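Gamma-glutamyl phosphate reductase (Thermotoga maritima, PDB 1O20) probably catalyses the NADPH-dependent reduction of gamma-glutamyl phosphate to glutamate semialdehyde and phosphate, the second step from glutamate towards proline. Local coordinates at residues I42-I45 with A46-L49; N83-R86 with I87-M90; V312-T315 with E316-P320; E341-K344 with K345-G349; T380-D384 with G385-G389. All coordinates share one frame; numbering follows the deposited sequence. Where two conformers were deposited one is given.

Interaction 1 (I42-I45 with A46-L49); sequences IKKI and AEKL
E47 reaches back over the preceding turn of helix 35-51, and its carboxylate settles between the chains of K43 and K44. Its OE1 accepts from a bridging water at 2.7 Å, and the same water takes a bond from K44 NZ at 2.9 Å. The charges do not touch directly, K44 NZ and E47 OE1 being 4.5 Å apart; the ammonium has its salt bridge with E179 instead. K48 NZ has long, weak ion pairs with E179, E175 and E51. The other oxygen, E47 OE2, rests against the methylenes of K43, 3.8 Å from K43 CG. With CG of K43 swung opposite the backbone N (chi1 175°), that lysine runs obliquely across the glutamate. The backbone is satisfied in alpha-helical fashion, the N-H groups of A46 to L49 donating to the carbonyls of I42 to I45; the straightest is A46 N to I42 O at 3.0 Å and 170°. Apolar I45 and L49 lie side by side. Three helices cover the contact: K44, I45 and K48 touch A176 or I173 of helix 163-177, I42, I45 and A46 meet C94 or I98 of helix 84-99, and I42, I45 and L49 pack on helix 138-149.

Interaction 2 (N83-R86 with I87-M90); sequences NDKR and IDEM
D88 folds back over the first turn of helix 84-99, while N83 caps that turn from the N-cap position. The capping bond is made by the amide oxygen of N83: R86 N donates to N83 OD1 at 3.1 Å, 24° out of the plane of the side-chain carbonyl. A chi1 of 51° turns the asparagine side chain back over the opening turn, where OD1 can receive this N-H.

The main-chain bonds follow in order, I87 N to N83 O, D88 N to D84 O, E89 N to K85 O and M90 N to R86 O; that from E89 is the most bent.

Among the charged side chains, D88 OD1 and D84 OD1 both form salt bridges with R53, which ties two acidic residues one turn apart to helix 53-69. D88 OD2 accepts from a water at 2.7 Å, and K85 NZ reaches the same water by a weak bond. Replacing D88 with alanine removes the carboxylate, which would probably weaken the hold of R53 on this turn and leave the water without its acceptor. D84 and D88, in the first turns, would probably also interact favourably with the helix dipole. R86 and E89 run alongside each other, guanidinium and carboxylate planes 24° apart, yet they do not pair; the arginine has its salt bridge with D78.

On the buried side I87 packs on L57, and the methyl of M90 (selenomethionine) turns back to place M90 CE 3.8 Å from the carbonyl oxygen R86 O.

Interaction 3 (V312-T315 with E316-P320); sequences VPAT and EDDWP
W319 overlaps the methyl of A314, its CZ2 lying 3.6 Å from A314 CB, with the ring slanted to the methyl. The motif is a beta turn closed by D318 N to T315 O, with helical phi/psi at E316 and D317, by which the chain leaves strand 312-313, an outermost strand of the seven-stranded parallel sheet. Its hub is D318. T315 N gives a nearly straight bond, 172°, to D318 OD2 at 2.8 Å, using the anti lone pair of that oxygen. In return D318 N donates to T315 O at 2.9 Å, but from well above the carbonyl plane, 55° out of it. The two side chains cross at about a right angle, and T315 OG1 adds a weak bond to the same carboxylate oxygen. D318 CG stands opposite the carbonyl carbon (chi1 -75°), which carries OD2 back to the threonine N-H.

The second oxygen of D318 serves the rest of the fold, in a salt bridge with R299 of strand 297-300 and a hydrogen bond with Y323. The buried carboxylate is therefore gripped at both oxygens, and the arginine would probably steady its negative charge. W319 also packs on A329 and K331 of strand 327-333. A water links the strand end to the same acid, donating to P313 O at 2.8 Å and to D318 OD2 at 2.7 Å.

Interaction 4 (E341-K344 with K345-G349); sequences EHIK and KYSTG
The imidazole of H342 carries Y346 on one face: Y346 CD1 stands 3.4 Å above the plane of the H342 ring, shifted toward the rim on the side of H342 CE1. The rings meet obliquely, centroids 4.7 Å apart and planes at 42°. A face of the tyrosine ring is covered by the aliphatic part of its neighbour, K345 CG lying 3.8 Å over the centre of the Y346 ring, and the extended lysine chain ends with K345 NZ donating to Y346 OH at 3.0 Å. W319 meets both rings, about perpendicular to H342 and more slanted to Y346, whose OH also bonds E316 OE1. H342 CG lies opposite its own backbone N (chi1 -178°), which swings the imidazole along the helix to the tyrosine one turn on. Trimming H342 to alanine would probably open a gap against Y346 CD1 and CE1 and disturb the seating of that ring.

Helix 336-346 ends here. Y346 N bonds to H342 O, and S347 N makes the last bond, 2.8 Å to I343 O. S347 then leaves helical geometry and forms an ST turn, S347 OG accepting from G349 N at 2.9 Å; E352 is a further partner of that hydroxyl.

The helix lies against the large parallel sheet: H342 and I343 touch L274 of strand 270-276, I343 and Y346 touch H240 of strand 239-243, and the following turn leads into strand 351-355.

Interaction 5 (T380-D384 with G385-G389); sequences TRFTD and GGQFG
This is a local turn contact in the loop between strands 373-376 and 396-397 of the aldehyde dehydrogenase-like fold, about 10 Å from the centre of the chain, where D384 organises the residues that follow it. D384 begins the bend and a type I beta turn runs on from G386 to G389. The carboxylate folds forward over the turn: D384 OD1 accepts from Q387 N at 3.0 Å, on its anti side and 15° out of the carboxylate plane. With D384 CG placed opposite the backbone N (chi1 166°), the acid group lies beside its own carbonyl and faces the N-H of Q387. The main chain supports the same curve, F388 N donating to D384 O at 3.0 Å. Two waters bridge the acid to the turn. One donates to D384 OD2 and accepts from G386 N, while the other joins D384 OD1 to Q387 NE2. From the far end of the loop E393 takes the N-H of G385.

F388 comes back on the preceding residues, F388 CE1 lying 3.2 Å from F382 O. F382 and F388 both touch Y375, tying the turn to strand 373-376. The side chains of F382 and Q387 cross over the turn with ring and amide planes only 21° apart, and Q387 OE1 lies at the ring edge and in its plane, where the aromatic hydrogens carry partial positive charge, 3.4 Å from F382 CD1.

In the fold
Four of the five contacts form two touching pairs within this aldehyde dehydrogenase-like chain. Interactions 1 and 2 belong to the helices of the N-terminal half, their centres about 13 Å apart, and they touch where L49 CD1 meets M90 CB at 3.9 Å. Interactions 3 and 4 share the region of the seven-stranded parallel sheet: W319 packs on both H342 and Y346, with W319 CB 3.5 Å from Y346 CE2, and a probable hydrogen bond joins E316 to Y346. Centres of interactions 1 and 3 lie about 49 Å apart. Interaction 5 is the most central, about 10 Å from the centre of the chain, its nearest atoms about 8 Å from interaction 4 and 13 Å from interaction 2.

Interaction 1 (I42-I45 with A46-L49)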
loop_
_atom_site.group_PDB
_atom_site.type_symbol
_atom_site.label_atom_id
_atom_site.label_comp_id
_atom_site.label_asym_id
_atom_site.label_seq_id
_atom_site.Cartn_x
_atom_site.Cartn_y
_atom_site.Cartn_z
ATOM N N ILE A 42 2.703 21.356 5.312
ATOM C CA ILE A 42 3.527 20.155 5.303
ATOM C C ILE A 42 4.973 20.485 5.673
ATOM O O ILE A 42 5.630 19.717 6.386
ATOM C CB ILE A 42 3.412 19.404 3.929
ATOM C CG1 ILE A 42 1.975 18.909 3.735
ATOM C CG2 ILE A 42 4.386 18.239 3.861
ATOM C CD1 ILE A 42 1.685 18.354 2.399
ATOM N N LYS A 43 5.451 21.643 5.237
ATOM C CA LYS A 43 6.766 22.125 5.620
ATOM C C LYS A 43 6.824 22.388 7.133
ATOM O O LYS A 43 7.805 22.026 7.799
ATOM C CB LYS A 43 7.112 23.414 4.846
ATOM C CG LYS A 43 8.427 24.086 5.237
ATOM C CD LYS A 43 9.611 23.146 5.033
ATOM C CE LYS A 43 10.925 23.853 4.696
ATOM N NZ LYS A 43 11.997 22.824 4.340
ATOM N N LYS A 44 5.798 23.058 7.655
ATOM C CA LYS A 44 5.681 23.278 9.079
ATOM C C LYS A 44 5.561 21.968 9.871
ATOM O O LYS A 44 6.049 21.912 11.022
ATOM C CB LYS A 44 4.512 24.228 9.410
ATOM C CG LYS A 44 4.866 25.651 8.970
ATOM C CD LYS A 44 3.742 26.632 9.015
ATOM C CE LYS A 44 4.318 28.077 8.970
ATOM N NZ LYS A 44 5.141 28.413 10.163
ATOM N N ILE A 45 4.875 20.961 9.300
ATOM C CA ILE A 45 4.827 19.653 9.911
ATOM C C ILE A 45 6.267 19.122 10.088
ATOM O O ILE A 45 6.661 18.714 11.188
ATOM C CB ILE A 45 3.948 18.668 9.136
ATOM C CG1 ILE A 45 2.463 18.984 9.310
ATOM C CG2 ILE A 45 4.243 17.205 9.601
ATOM C CD1 ILE A 45 1.563 18.168 8.406
ATOM N N ALA A 46 7.043 19.147 9.022
ATOM C CA ALA A 46 8.474 18.778 9.062
ATOM C C ALA A 46 9.258 19.539 10.149
ATOM O O ALA A 46 10.036 18.955 10.931
ATOM C CB ALA A 46 9.121 19.003 7.663
ATOM N N GLU A 47 9.003 20.832 10.239
ATOM C CA GLU A 47 9.668 21.683 11.205
ATOM C C GLU A 47 9.268 21.354 12.661
ATOM O O GLU A 47 10.128 21.289 13.547
ATOM C CB GLU A 47 9.345 23.137 10.898
ATOM C CG GLU A 47 10.078 23.674 9.672
ATOM C CD GLU A 47 9.603 25.058 9.269
ATOM O OE1 GLU A 47 8.725 25.639 9.960
ATOM O OE2 GLU A 47 10.133 25.563 8.259
ATOM N N LYS A 48 7.986 21.109 12.895
ATOM C CA LYS A 48 7.529 20.821 14.236
ATOM C C LYS A 48 7.997 19.426 14.680
ATOM O O LYS A 48 8.330 19.261 15.839
ATOM C CB LYS A 48 6.002 20.980 14.402
ATOM C CG LYS A 48 5.498 22.420 14.302
ATOM C CD LYS A 48 5.868 23.284 15.530
ATOM C CE LYS A 48 5.812 24.794 15.243
ATOM N NZ LYS A 48 5.977 25.577 16.550
ATOM N N LEU A 49 8.033 18.456 13.767
ATOM C CA LEU A 49 8.580 17.153 14.082
ATOM C C LEU A 49 10.043 17.305 14.512
ATOM O O LEU A 49 10.462 16.750 15.529
ATOM C CB LEU A 49 8.485 16.194 12.892
ATOM C CG LEU A 49 7.124 15.682 12.406
ATOM C CD1 LEU A 49 7.318 14.907 11.140
ATOM C CD2 LEU A 49 6.435 14.824 13.444
HETATM O O HOH W 1 7.906 28.147 9.292
#

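Interaction 2 (N83-R86 with I87-M90)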
loop_
_atom_site.group_PDB
_atom_site.type_symbol
_atom_site.label_atom_id
_atom_site.label_comp_id
_atom_site.label_asym_id
_atom_site.label_seq_id
_atom_site.Cartn_x
_atom_site.Cartn_y
_atom_site.Cartn_z
ATOM N N ASN A 83 13.511 6.798 16.787
ATOM C CA ASN A 83 14.756 7.459 17.177
ATOM C C ASN A 83 14.937 8.634 16.204
ATOM O O ASN A 83 14.075 8.827 15.345
ATOM C CB ASN A 83 15.884 6.431 17.087
ATOM C CG ASN A 83 15.896 5.725 15.743
ATOM O OD1 ASN A 83 15.906 6.376 14.716
ATOM N ND2 ASN A 83 15.842 4.414 15.743
ATOM N N ASP A 84 16.039 9.374 16.284
ATOM C CA ASP A 84 16.285 10.564 15.423
ATOM C C ASP A 84 16.246 10.284 13.931
ATOM O O ASP A 84 15.663 11.047 13.183
ATOM C CB ASP A 84 17.642 11.208 15.733
ATOM C CG ASP A 84 17.617 12.060 16.926
ATOM O OD1 ASP A 84 16.584 12.724 17.191
ATOM O OD2 ASP A 84 18.607 12.161 17.668
ATOM N N LYS A 85 16.826 9.162 13.518
ATOM C CA LYS A 85 16.877 8.776 12.126
ATOM C C LYS A 85 15.511 8.514 11.551
ATOM O O LYS A 85 15.229 8.852 10.378
ATOM C CB LYS A 85 17.763 7.528 11.951
ATOM C CG LYS A 85 18.812 7.692 10.882
ATOM C CD LYS A 85 19.887 8.663 11.263
ATOM C CE LYS A 85 20.715 9.010 10.015
ATOM N NZ LYS A 85 21.773 9.966 10.322
ATOM N N ARG A 86 14.669 7.894 12.369
ATOM C CA ARG A 86 13.311 7.616 11.935
ATOM C C ARG A 86 12.479 8.893 11.896
ATOM O O ARG A 86 11.662 9.049 11.009
ATOM C CB ARG A 86 12.684 6.506 12.788
ATOM C CG ARG A 86 13.175 5.125 12.374
ATOM C CD ARG A 86 13.092 4.028 13.423
ATOM N NE ARG A 86 13.647 2.767 12.910
ATOM C CZ ARG A 86 13.430 1.564 13.440
ATOM N NH1 ARG A 86 12.643 1.421 14.495
ATOM N NH2 ARG A 86 13.978 0.487 12.888
ATOM N N ILE A 87 12.707 9.826 12.811
ATOM C CA ILE A 87 12.072 11.109 12.695
ATOM C C ILE A 87 12.573 11.826 11.435
ATOM O O ILE A 87 11.781 12.459 10.713
ATOM C CB ILE A 87 12.257 11.972 13.947
ATOM C CG1 ILE A 87 11.521 11.322 15.135
ATOM C CG2 ILE A 87 11.705 13.364 13.678
ATOM C CD1 ILE A 87 11.882 11.862 16.412
ATOM N N ASP A 88 13.860 11.679 11.132
ATOM C CA ASP A 88 14.395 12.200 9.866
ATOM C C ASP A 88 13.681 11.598 8.655
ATOM O O ASP A 88 13.457 12.309 7.677
ATOM C CB ASP A 88 15.917 11.967 9.736
ATOM C CG ASP A 88 16.729 12.748 10.734
ATOM O OD1 ASP A 88 16.242 13.721 11.326
ATOM O OD2 ASP A 88 17.891 12.435 11.042
ATOM N N GLU A 89 13.326 10.311 8.695
ATOM C CA GLU A 89 12.637 9.694 7.557
ATOM C C GLU A 89 11.277 10.372 7.411
ATOM O O GLU A 89 10.809 10.552 6.288
ATOM C CB GLU A 89 12.397 8.160 7.678
ATOM C CG GLU A 89 13.635 7.271 7.594
ATOM C CD GLU A 89 13.425 5.800 8.054
ATOM O OE1 GLU A 89 12.420 5.425 8.728
ATOM O OE2 GLU A 89 14.319 4.994 7.746
HETATM N N MSE A 90 10.626 10.663 8.538
HETATM C CA MSE A 90 9.310 11.349 8.511
HETATM C C MSE A 90 9.458 12.726 7.861
HETATM O O MSE A 90 8.612 13.132 7.035
HETATM C CB MSE A 90 8.722 11.486 9.921
HETATM C CG MSE A 90 8.171 10.198 10.498
HETATM SE SE MSE A 90 7.707 10.553 12.408
HETATM C CE MSE A 90 8.569 8.977 13.218
HETATM O O HOH W 2 19.514 11.876 8.974
#

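Interaction 3 (V312-T315 with E316-P320)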
loop_
_atom_site.group_PDB
_atom_site.type_symbol
_atom_site.label_atom_id
_atom_site.label_comp_id
_atom_site.label_asym_id
_atom_site.label_seq_id
_atom_site.Cartn_x
_atom_site.Cartn_y
_atom_site.Cartn_z
ATOM N N VAL A 312 10.774 -30.365 0.699
ATOM C CA VAL A 312 9.575 -30.615 1.491
ATOM C C VAL A 312 8.369 -30.865 0.583
ATOM O O VAL A 312 8.118 -30.069 -0.308
ATOM C CB VAL A 312 9.255 -29.429 2.420
ATOM C CG1 VAL A 312 7.921 -29.677 3.155
ATOM C CG2 VAL A 312 10.373 -29.235 3.410
ATOM N N PRO A 313 7.621 -31.954 0.788
ATOM C CA PRO A 313 6.417 -32.168 -0.029
ATOM C C PRO A 313 5.360 -31.051 0.174
ATOM O O PRO A 313 4.940 -30.739 1.292
ATOM C CB PRO A 313 5.922 -33.561 0.404
ATOM C CG PRO A 313 7.111 -34.197 1.078
ATOM C CD PRO A 313 7.844 -33.057 1.733
ATOM N N ALA A 314 5.015 -30.379 -0.917
ATOM C CA ALA A 314 3.934 -29.398 -0.898
ATOM C C ALA A 314 2.596 -30.097 -0.638
ATOM O O ALA A 314 2.389 -31.267 -1.018
ATOM C CB ALA A 314 3.888 -28.634 -2.208
ATOM N N THR A 315 1.736 -29.417 0.115
ATOM C CA THR A 315 0.358 -29.878 0.325
ATOM C C THR A 315 -0.556 -28.885 -0.366
ATOM O O THR A 315 -0.145 -27.812 -0.776
ATOM C CB THR A 315 -0.035 -29.894 1.804
ATOM O OG1 THR A 315 -0.149 -28.534 2.285
ATOM C CG2 THR A 315 1.039 -30.550 2.682
ATOM N N GLU A 316 -1.823 -29.253 -0.428
ATOM C CA GLU A 316 -2.820 -28.412 -1.058
ATOM C C GLU A 316 -2.920 -27.046 -0.434
ATOM O O GLU A 316 -3.093 -26.083 -1.148
ATOM C CB GLU A 316 -4.189 -29.088 -1.068
ATOM C CG GLU A 316 -4.595 -29.427 -2.493
ATOM C CD GLU A 316 -4.625 -28.215 -3.452
ATOM O OE1 GLU A 316 -5.066 -27.079 -3.080
ATOM O OE2 GLU A 316 -4.182 -28.407 -4.618
ATOM N N ASP A 317 -2.782 -26.963 0.878
ATOM C CA ASP A 317 -2.733 -25.676 1.577
ATOM C C ASP A 317 -1.591 -24.747 1.193
ATOM O O ASP A 317 -1.700 -23.560 1.433
ATOM C CB ASP A 317 -2.642 -25.906 3.089
ATOM C CG ASP A 317 -3.979 -26.369 3.693
ATOM O OD1 ASP A 317 -5.027 -26.254 3.004
ATOM O OD2 ASP A 317 -4.072 -26.869 4.828
ATOM N N ASP A 318 -0.480 -25.277 0.676
ATOM C CA ASP A 318 0.636 -24.431 0.270
ATOM C C ASP A 318 0.268 -23.452 -0.851
ATOM O O ASP A 318 0.695 -22.298 -0.815
ATOM C CB ASP A 318 1.867 -25.235 -0.149
ATOM C CG ASP A 318 2.619 -25.829 1.036
ATOM O OD1 ASP A 318 3.100 -25.071 1.919
ATOM O OD2 ASP A 318 2.745 -27.050 1.167
ATOM N N TRP A 319 -0.506 -23.912 -1.839
ATOM C CA TRP A 319 -0.708 -23.148 -3.057
ATOM C C TRP A 319 -1.358 -21.765 -2.829
ATOM O O TRP A 319 -0.880 -20.783 -3.419
ATOM C CB TRP A 319 -1.403 -23.986 -4.162
ATOM C CG TRP A 319 -0.663 -25.256 -4.381
ATOM C CD1 TRP A 319 -1.107 -26.526 -4.123
ATOM C CD2 TRP A 319 0.712 -25.391 -4.767
ATOM N NE1 TRP A 319 -0.104 -27.442 -4.340
ATOM C CE2 TRP A 319 1.022 -26.783 -4.748
ATOM C CE3 TRP A 319 1.714 -24.485 -5.137
ATOM C CZ2 TRP A 319 2.271 -27.279 -5.103
ATOM C CZ3 TRP A 319 2.974 -24.983 -5.478
ATOM C CH2 TRP A 319 3.243 -26.365 -5.452
ATOM N N PRO A 320 -2.374 -21.660 -1.965
ATOM C CA PRO A 320 -2.931 -20.338 -1.589
ATOM C C PRO A 320 -2.175 -19.517 -0.527
ATOM O O PRO A 320 -2.462 -18.326 -0.368
ATOM C CB PRO A 320 -4.332 -20.667 -1.082
ATOM C CG PRO A 320 -4.319 -22.083 -0.729
ATOM C CD PRO A 320 -3.170 -22.762 -1.407
HETATM O O HOH W 3 4.361 -28.471 2.815
#

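Interaction 4 (E341-K344 with K345-G349)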
loop_
_atom_site.group_PDB
_atom_site.type_symbol
_atom_site.label_atom_id
_atom_site.label_comp_id
_atom_site.label_asym_id
_atom_site.label_seq_id
_atom_site.Cartn_x
_atom_site.Cartn_y
_atom_site.Cartn_z
ATOM N N GLU A 341 -3.379 -21.032 -15.808
ATOM C CA GLU A 341 -4.431 -21.671 -15.030
ATOM C C GLU A 341 -4.081 -21.729 -13.549
ATOM O O GLU A 341 -4.931 -21.524 -12.695
ATOM C CB GLU A 341 -4.788 -23.058 -15.570
ATOM C CG GLU A 341 -5.472 -23.002 -16.932
ATOM C CD GLU A 341 -6.811 -22.288 -16.910
ATOM O OE1 GLU A 341 -7.630 -22.570 -15.998
ATOM O OE2 GLU A 341 -7.047 -21.466 -17.819
ATOM N N HIS A 342 -2.825 -22.021 -13.229
ATOM C CA HIS A 342 -2.469 -22.126 -11.837
ATOM C C HIS A 342 -2.582 -20.764 -11.174
ATOM O O HIS A 342 -3.126 -20.642 -10.076
ATOM C CB HIS A 342 -1.055 -22.724 -11.674
ATOM C CG HIS A 342 -0.663 -22.894 -10.254
ATOM N ND1 HIS A 342 -0.849 -24.070 -9.575
ATOM C CD2 HIS A 342 -0.146 -22.017 -9.365
ATOM C CE1 HIS A 342 -0.440 -23.920 -8.329
ATOM N NE2 HIS A 342 0.011 -22.691 -8.179
ATOM N N ILE A 343 -2.067 -19.723 -11.826
ATOM C CA ILE A 343 -2.081 -18.398 -11.228
ATOM C C ILE A 343 -3.539 -17.924 -11.076
ATOM O O ILE A 343 -3.874 -17.319 -10.048
ATOM C CB ILE A 343 -1.211 -17.421 -12.051
ATOM C CG1 ILE A 343 0.258 -17.849 -11.958
ATOM C CG2 ILE A 343 -1.315 -15.996 -11.554
ATOM C CD1 ILE A 343 1.108 -17.165 -12.944
ATOM N N LYS A 344 -4.407 -18.210 -12.057
ATOM C CA LYS A 344 -5.808 -17.756 -11.962
ATOM C C LYS A 344 -6.485 -18.382 -10.735
ATOM O O LYS A 344 -7.300 -17.755 -10.085
ATOM C CB LYS A 344 -6.600 -18.074 -13.235
ATOM C CG LYS A 344 -6.173 -17.246 -14.431
ATOM C CD LYS A 344 -7.182 -17.312 -15.573
ATOM C CE LYS A 344 -7.645 -18.693 -15.935
ATOM N NZ LYS A 344 -7.907 -18.839 -17.382
ATOM N N LYS A 345 -6.138 -19.620 -10.435
ATOM C CA LYS A 345 -6.720 -20.340 -9.298
ATOM C C LYS A 345 -6.192 -19.792 -7.994
ATOM O O LYS A 345 -6.942 -19.680 -7.053
ATOM C CB LYS A 345 -6.385 -21.826 -9.364
ATOM C CG LYS A 345 -7.175 -22.693 -8.375
ATOM C CD LYS A 345 -6.995 -24.163 -8.628
ATOM C CE LYS A 345 -7.777 -25.027 -7.582
ATOM N NZ LYS A 345 -7.203 -26.417 -7.672
ATOM N N TYR A 346 -4.910 -19.448 -7.912
ATOM C CA TYR A 346 -4.315 -19.208 -6.589
ATOM C C TYR A 346 -3.852 -17.790 -6.308
ATOM O O TYR A 346 -3.501 -17.496 -5.204
ATOM C CB TYR A 346 -3.169 -20.213 -6.344
ATOM C CG TYR A 346 -3.610 -21.620 -6.243
ATOM C CD1 TYR A 346 -3.348 -22.530 -7.275
ATOM C CD2 TYR A 346 -4.304 -22.078 -5.115
ATOM C CE1 TYR A 346 -3.738 -23.835 -7.174
ATOM C CE2 TYR A 346 -4.733 -23.416 -5.014
ATOM C CZ TYR A 346 -4.444 -24.286 -6.039
ATOM O OH TYR A 346 -4.822 -25.625 -5.964
ATOM N N SER A 347 -3.860 -16.902 -7.297
ATOM C CA SER A 347 -3.359 -15.536 -7.143
ATOM C C SER A 347 -4.309 -14.768 -6.244
ATOM O O SER A 347 -5.490 -15.057 -6.209
ATOM C CB SER A 347 -3.309 -14.861 -8.523
ATOM O OG SER A 347 -3.066 -13.466 -8.503
ATOM N N THR A 348 -3.793 -13.795 -5.504
ATOM C CA THR A 348 -4.634 -12.860 -4.774
ATOM C C THR A 348 -4.661 -11.515 -5.479
ATOM O O THR A 348 -5.068 -10.517 -4.902
ATOM C CB THR A 348 -4.131 -12.692 -3.362
ATOM O OG1 THR A 348 -2.733 -12.318 -3.351
ATOM C CG2 THR A 348 -4.219 -14.042 -2.594
ATOM N N GLY A 349 -4.168 -11.468 -6.714
ATOM C CA GLY A 349 -4.291 -10.274 -7.525
ATOM C C GLY A 349 -3.310 -9.171 -7.181
ATOM O O GLY A 349 -3.573 -8.009 -7.428
HETATM O O HOH W 4 -7.406 -16.264 -7.875
#

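Interaction 5 (T380-D384 with G385-G389)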
loop_
_atom_site.group_PDB
_atom_site.type_symbol
_atom_site.label_atom_id
_atom_site.label_comp_id
_atom_site.label_asym_id
_atom_site.label_seq_id
_atom_site.Cartn_x
_atom_site.Cartn_y
_atom_site.Cartn_z
ATOM N N THR A 380 9.026 -9.113 -8.791
ATOM C CA THR A 380 7.763 -8.609 -8.213
ATOM C C THR A 380 8.002 -7.534 -7.115
ATOM O O THR A 380 7.059 -6.901 -6.651
ATOM C CB THR A 380 6.937 -9.761 -7.610
ATOM O OG1 THR A 380 7.736 -10.536 -6.734
ATOM C CG2 THR A 380 6.462 -10.772 -8.655
ATOM N N ARG A 381 9.256 -7.368 -6.690
ATOM C CA ARG A 381 9.639 -6.347 -5.726
ATOM C C ARG A 381 9.358 -4.939 -6.185
ATOM O O ARG A 381 9.406 -3.996 -5.391
ATOM C CB ARG A 381 11.133 -6.449 -5.432
ATOM C CG ARG A 381 11.509 -7.622 -4.548
ATOM C CD ARG A 381 11.213 -7.379 -3.080
ATOM N NE ARG A 381 11.927 -6.226 -2.572
ATOM C CZ ARG A 381 11.427 -5.296 -1.756
ATOM N NH1 ARG A 381 10.181 -5.363 -1.309
ATOM N NH2 ARG A 381 12.199 -4.280 -1.386
ATOM N N PHE A 382 9.119 -4.760 -7.465
ATOM C CA PHE A 382 8.915 -3.434 -7.977
ATOM C C PHE A 382 7.531 -2.907 -7.658
ATOM O O PHE A 382 7.298 -1.732 -7.881
ATOM C CB PHE A 382 9.145 -3.394 -9.482
ATOM C CG PHE A 382 10.593 -3.562 -9.887
ATOM C CD1 PHE A 382 11.564 -2.683 -9.448
ATOM C CD2 PHE A 382 10.970 -4.583 -10.748
ATOM C CE1 PHE A 382 12.897 -2.841 -9.846
ATOM C CE2 PHE A 382 12.247 -4.738 -11.132
ATOM C CZ PHE A 382 13.241 -3.869 -10.671
ATOM N N THR A 383 6.614 -3.740 -7.156
ATOM C CA THR A 383 5.242 -3.294 -6.927
ATOM C C THR A 383 5.234 -2.424 -5.656
ATOM O O THR A 383 5.185 -2.947 -4.533
ATOM C CB THR A 383 4.282 -4.442 -6.756
ATOM O OG1 THR A 383 4.286 -5.262 -7.934
ATOM C CG2 THR A 383 2.816 -3.869 -6.658
ATOM N N ASP A 384 5.327 -1.110 -5.879
ATOM C CA ASP A 384 5.662 -0.155 -4.839
ATOM C C ASP A 384 5.632 1.257 -5.418
ATOM O O ASP A 384 6.099 1.503 -6.535
ATOM C CB ASP A 384 7.062 -0.495 -4.308
ATOM C CG ASP A 384 7.663 0.617 -3.462
ATOM O OD1 ASP A 384 8.368 1.503 -4.023
ATOM O OD2 ASP A 384 7.433 0.687 -2.239
ATOM N N GLY A 385 5.066 2.216 -4.697
ATOM C CA GLY A 385 4.819 3.535 -5.284
ATOM C C GLY A 385 6.098 4.273 -5.689
ATOM O O GLY A 385 6.189 4.884 -6.768
ATOM N N GLY A 386 7.121 4.186 -4.846
ATOM C CA GLY A 386 8.419 4.797 -5.139
ATOM C C GLY A 386 8.999 4.253 -6.433
ATOM O O GLY A 386 9.432 5.008 -7.300
ATOM N N GLN A 387 8.924 2.942 -6.592
ATOM C CA GLN A 387 9.477 2.268 -7.770
ATOM C C GLN A 387 8.710 2.644 -9.030
ATOM O O GLN A 387 9.282 2.723 -10.117
ATOM C CB GLN A 387 9.497 0.748 -7.577
ATOM C CG GLN A 387 10.452 0.242 -6.460
ATOM C CD GLN A 387 11.902 0.607 -6.752
ATOM O OE1 GLN A 387 12.437 0.196 -7.770
ATOM N NE2 GLN A 387 12.497 1.455 -5.900
ATOM N N PHE A 388 7.420 2.886 -8.878
ATOM C CA PHE A 388 6.550 3.204 -9.986
ATOM C C PHE A 388 6.495 4.719 -10.286
ATOM O O PHE A 388 5.680 5.160 -11.101
ATOM C CB PHE A 388 5.146 2.682 -9.686
ATOM C CG PHE A 388 4.931 1.200 -9.960
ATOM C CD1 PHE A 388 5.953 0.349 -10.339
ATOM C CD2 PHE A 388 3.667 0.666 -9.802
ATOM C CE1 PHE A 388 5.691 -1.000 -10.582
ATOM C CE2 PHE A 388 3.415 -0.661 -10.042
ATOM C CZ PHE A 388 4.423 -1.492 -10.434
ATOM N N GLY A 389 7.328 5.521 -9.635
ATOM C CA GLY A 389 7.380 6.953 -9.880
ATOM C C GLY A 389 6.295 7.797 -9.190
ATOM O O GLY A 389 6.133 8.947 -9.540
HETATM O O HOH W 5 6.874 3.471 -2.075
HETATM O O HOH W 6 10.782 2.821 -3.541
#